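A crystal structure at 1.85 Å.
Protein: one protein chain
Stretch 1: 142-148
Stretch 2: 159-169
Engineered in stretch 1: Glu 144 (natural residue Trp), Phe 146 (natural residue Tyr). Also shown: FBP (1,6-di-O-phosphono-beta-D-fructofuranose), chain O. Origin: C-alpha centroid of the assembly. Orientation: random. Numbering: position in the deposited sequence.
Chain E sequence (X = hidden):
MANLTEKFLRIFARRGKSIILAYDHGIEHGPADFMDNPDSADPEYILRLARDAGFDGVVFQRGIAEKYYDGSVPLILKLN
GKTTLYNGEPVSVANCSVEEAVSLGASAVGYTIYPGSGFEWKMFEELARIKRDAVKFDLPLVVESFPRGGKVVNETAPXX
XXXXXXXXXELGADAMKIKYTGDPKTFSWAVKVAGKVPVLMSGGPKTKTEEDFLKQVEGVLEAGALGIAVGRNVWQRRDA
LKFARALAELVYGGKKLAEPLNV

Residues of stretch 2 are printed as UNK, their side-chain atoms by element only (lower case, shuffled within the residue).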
# COMPACT_ATOMS: atom_id res chain seq x y z
N VAL E 142 -2.32 -4.82 25.12
CA VAL E 142 -0.95 -4.94 25.63
C VAL E 142 -0.02 -4.68 24.47
O VAL E 142 -0.05 -5.42 23.47
CB VAL E 142 -0.66 -6.35 26.22
CG1 VAL E 142 0.77 -6.35 26.91
CG2 VAL E 142 -1.75 -6.78 27.15
N VAL E 143 0.76 -3.60 24.56
CA VAL E 143 1.72 -3.29 23.53
C VAL E 143 3.05 -3.84 24.01
O VAL E 143 3.52 -3.50 25.11
CB VAL E 143 1.86 -1.80 23.28
CG1 VAL E 143 3.05 -1.47 22.32
CG2 VAL E 143 0.52 -1.21 22.79
N GLU E 144 3.64 -4.66 23.16
CA GLU E 144 4.95 -5.28 23.36
C GLU E 144 5.92 -4.40 22.59
O GLU E 144 5.93 -4.40 21.37
CB GLU E 144 4.88 -6.74 22.85
CG GLU E 144 3.50 -7.35 23.21
CD GLU E 144 3.21 -8.75 22.67
OE1 GLU E 144 2.76 -9.65 23.47
OE2 GLU E 144 3.34 -8.94 21.42
N SER E 145 6.67 -3.57 23.31
CA SER E 145 7.45 -2.49 22.72
C SER E 145 8.92 -2.85 22.77
O SER E 145 9.55 -2.80 23.87
CB SER E 145 7.20 -1.21 23.50
OG SER E 145 7.75 -0.07 22.83
N PHE E 146 9.46 -3.18 21.61
CA PHE E 146 10.83 -3.71 21.45
C PHE E 146 11.54 -2.96 20.36
O PHE E 146 11.56 -3.41 19.20
CB PHE E 146 10.82 -5.18 21.06
CG PHE E 146 10.20 -6.10 22.08
CD1 PHE E 146 10.56 -6.04 23.42
CD2 PHE E 146 9.26 -7.05 21.69
CE1 PHE E 146 10.01 -6.90 24.35
CE2 PHE E 146 8.70 -7.90 22.61
CZ PHE E 146 9.08 -7.83 23.97
N PRO E 147 12.12 -1.81 20.69
CA PRO E 147 12.91 -1.06 19.71
C PRO E 147 13.96 -1.91 19.07
O PRO E 147 14.66 -2.67 19.74
CB PRO E 147 13.54 0.08 20.54
CG PRO E 147 12.56 0.29 21.66
CD PRO E 147 12.01 -1.07 21.96
N ARG E 148 14.05 -1.82 17.75
CA ARG E 148 14.89 -2.70 16.97
C ARG E 148 14.94 -2.13 15.58
O ARG E 148 13.90 -1.78 15.03
CB ARG E 148 14.28 -4.10 16.90
CG ARG E 148 15.16 -5.15 16.34
CD ARG E 148 14.58 -6.54 16.51
NE ARG E 148 14.51 -6.90 17.92
CZ ARG E 148 13.73 -7.85 18.42
NH1 ARG E 148 12.89 -8.51 17.64
NH2 ARG E 148 13.74 -8.10 19.74
N UNK E 159 18.22 3.86 28.20
CA UNK E 159 17.49 4.85 27.43
C UNK E 159 16.62 4.24 26.34
O UNK E 159 15.60 4.81 25.97
o UNK E 159 21.31 4.34 25.01
c UNK E 159 18.49 5.87 26.85
c UNK E 159 20.59 4.64 26.00
c UNK E 159 19.30 5.38 25.67
o UNK E 159 20.90 4.37 27.20
N UNK E 160 16.99 3.06 25.85
CA UNK E 160 16.19 2.35 24.85
C UNK E 160 14.97 1.75 25.52
O UNK E 160 13.84 1.85 25.02
c UNK E 160 17.04 1.27 24.10
c UNK E 160 17.78 2.84 22.27
c UNK E 160 18.20 1.90 23.34
c UNK E 160 16.18 0.44 23.18
N UNK E 161 15.17 1.15 26.70
CA UNK E 161 14.02 0.55 27.39
C UNK E 161 13.03 1.63 27.88
O UNK E 161 11.82 1.46 27.79
c UNK E 161 13.35 -0.82 29.42
c UNK E 161 14.48 -0.38 28.54
c UNK E 161 15.26 -1.59 27.97
N UNK E 162 13.54 2.70 28.49
CA UNK E 162 12.66 3.83 28.84
C UNK E 162 11.91 4.38 27.60
O UNK E 162 10.72 4.70 27.69
c UNK E 162 13.44 4.90 29.55
N UNK E 163 12.58 4.47 26.45
CA UNK E 163 11.92 4.94 25.21
C UNK E 163 10.82 3.95 24.85
O UNK E 163 9.67 4.35 24.56
c UNK E 163 11.32 6.67 22.79
c UNK E 163 12.07 8.17 21.06
c UNK E 163 11.05 7.65 21.82
c UNK E 163 13.39 7.73 21.26
c UNK E 163 13.65 6.74 22.24
c UNK E 163 12.62 6.20 23.01
c UNK E 163 12.93 5.12 24.07
o UNK E 163 11.79 9.13 20.09
N UNK E 164 11.11 2.67 24.96
CA UNK E 164 10.15 1.64 24.60
C UNK E 164 8.88 1.83 25.43
O UNK E 164 7.77 1.77 24.92
c UNK E 164 10.74 0.29 24.84
N UNK E 165 9.08 2.04 26.72
CA UNK E 165 7.99 2.16 27.66
C UNK E 165 7.17 3.42 27.36
O UNK E 165 5.93 3.39 27.36
c UNK E 165 8.54 2.22 29.07
N UNK E 166 7.84 4.52 27.09
CA UNK E 166 7.12 5.78 26.92
C UNK E 166 6.29 5.67 25.63
O UNK E 166 5.15 6.12 25.59
c UNK E 166 8.04 7.00 26.85
c UNK E 166 6.19 8.47 27.84
c UNK E 166 7.27 8.33 26.79
c UNK E 166 5.54 10.54 29.04
n UNK E 166 5.10 11.77 28.96
n UNK E 166 5.83 10.03 30.24
n UNK E 166 5.68 9.84 27.92
N UNK E 167 6.87 5.09 24.58
CA UNK E 167 6.14 4.96 23.29
C UNK E 167 4.84 4.17 23.48
O UNK E 167 3.80 4.52 22.93
c UNK E 167 7.01 4.28 22.23
c UNK E 167 9.31 4.42 21.15
c UNK E 167 6.17 3.97 20.98
c UNK E 167 8.16 5.17 21.80
N UNK E 168 4.89 3.11 24.28
CA UNK E 168 3.72 2.29 24.51
C UNK E 168 2.61 3.09 25.19
O UNK E 168 1.46 3.02 24.80
c UNK E 168 4.09 1.07 25.29
N UNK E 169 2.98 3.90 26.19
CA UNK E 169 2.03 4.78 26.81
C UNK E 169 1.44 5.76 25.82
O UNK E 169 0.25 5.93 25.77
c UNK E 169 2.68 5.54 27.97
c UNK E 169 0.64 6.29 29.24
c UNK E 169 1.90 6.73 28.55
c UNK E 169 2.82 7.51 29.51
P1 FBP O . 10.45 -15.06 26.82
O1P FBP O . 10.75 -16.43 26.35
O2P FBP O . 10.32 -14.90 28.37
O3P FBP O . 11.47 -14.01 26.36
O1 FBP O . 9.02 -14.68 26.21
C1 FBP O . 8.49 -13.38 26.36
C2 FBP O . 8.47 -12.68 24.99
O2 FBP O . 8.00 -11.33 25.14
C3 FBP O . 7.63 -13.40 23.93
O3 FBP O . 6.23 -13.19 24.03
C4 FBP O . 8.24 -12.83 22.65
O4 FBP O . 8.05 -13.62 21.49
C5 FBP O . 9.71 -12.79 23.01
O5 FBP O . 9.79 -12.60 24.44
C6 FBP O . 10.42 -11.66 22.26
O6 FBP O . 11.76 -11.59 22.70
P2 FBP O . 12.99 -11.70 21.65
O4P FBP O . 14.09 -12.46 22.35
O5P FBP O . 12.50 -12.34 20.35
O6P FBP O . 13.60 -10.31 21.39

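Position 159 opens the visible part of the helix. Its side chain has three carbons in a row, and the third carries two oxygens. That is a carboxylate on a two-carbon arm. It is exposed and out of reach of stretch 1. The residue is Glu 159.

Position 160 has four carbons, forked at the first, with one arm two carbons long. The short arm of the fork touches Pro 147. The CA-to-CB bond points sideways. The residue is Ile 160. Ile 160 CG2 lies 3.8 Å from Pro 147 CB.

Position 161 has three carbons, one carrying the other two. It points away from stretch 1 and makes no contact. This is Val 161, with chi1 in the t well.

Position 162 has a single carbon, out of reach of stretch 1. It is Ala 162.

Position 163 has one carbon and then a ring of six carbons bearing one oxygen. Its CA-to-CB bond points sideways, but the end of the side chain leads away. The ring oxygen is hydrogen-bonded elsewhere in the structure. The residue is Tyr 163.

Position 164 has one carbon, directed toward stretch 1. This CB sits 3.4 Å from Pro 147 CD and 3.6 Å from Ser 145 OG. The residue is Ala 164. Its small side chain fits a close approach: the CA atoms of Ser 145 and Ala 164 are 5.3 Å apart.

Position 165 again has one carbon, but it points away. It is Ala 165.

Position 166 has three carbons, a nitrogen, and a carbon carrying two more nitrogens. Its CA-to-CB bond points away from stretch 1, and the guanidinium makes no contact there. Its terminal nitrogens bond elsewhere in the structure. It is Arg 166.

Position 167 has four carbons, forked at the first, with one arm two carbons long. Its CB points toward stretch 1 but only grazes it, 4.5 Å from Ser 145 OG. The residue is Ile 167.

Position 168 has one carbon, pointing toward stretch 1. Its CB is 4.0 Å from Val 143 CG1 and 4.3 Å from Ser 145 CB. It is Ala 168.

Position 169 has four carbons, forked at the second. It points away and makes no contact. It is Leu 169.

The strand and helix run nearly antiparallel, at 152°, and their axes approach to 8.2 Å. Val 143, Ser 145 and Pro 147 alternate toward the helix. They meet Ala 168, Ala 164 and Ile 160 in reverse order, with Ala 164 also touching Pro 147. The engineered Glu 144 and Phe 146 point away, as does Arg 148, whose NH2 makes a weak hydrogen bond to FBP O6P at 2.8 Å. The contact is mainly apolar, with one polar link: Ser 145 OG donates to Ala 164 O at 2.8 Å. Ala 164 O also accepts the helical hydrogen bond from Ala 168 N at 3.2 Å, so the serine bond does not replace the helix's own.

Stretch 2 (159-169) EIVAYAARIAL
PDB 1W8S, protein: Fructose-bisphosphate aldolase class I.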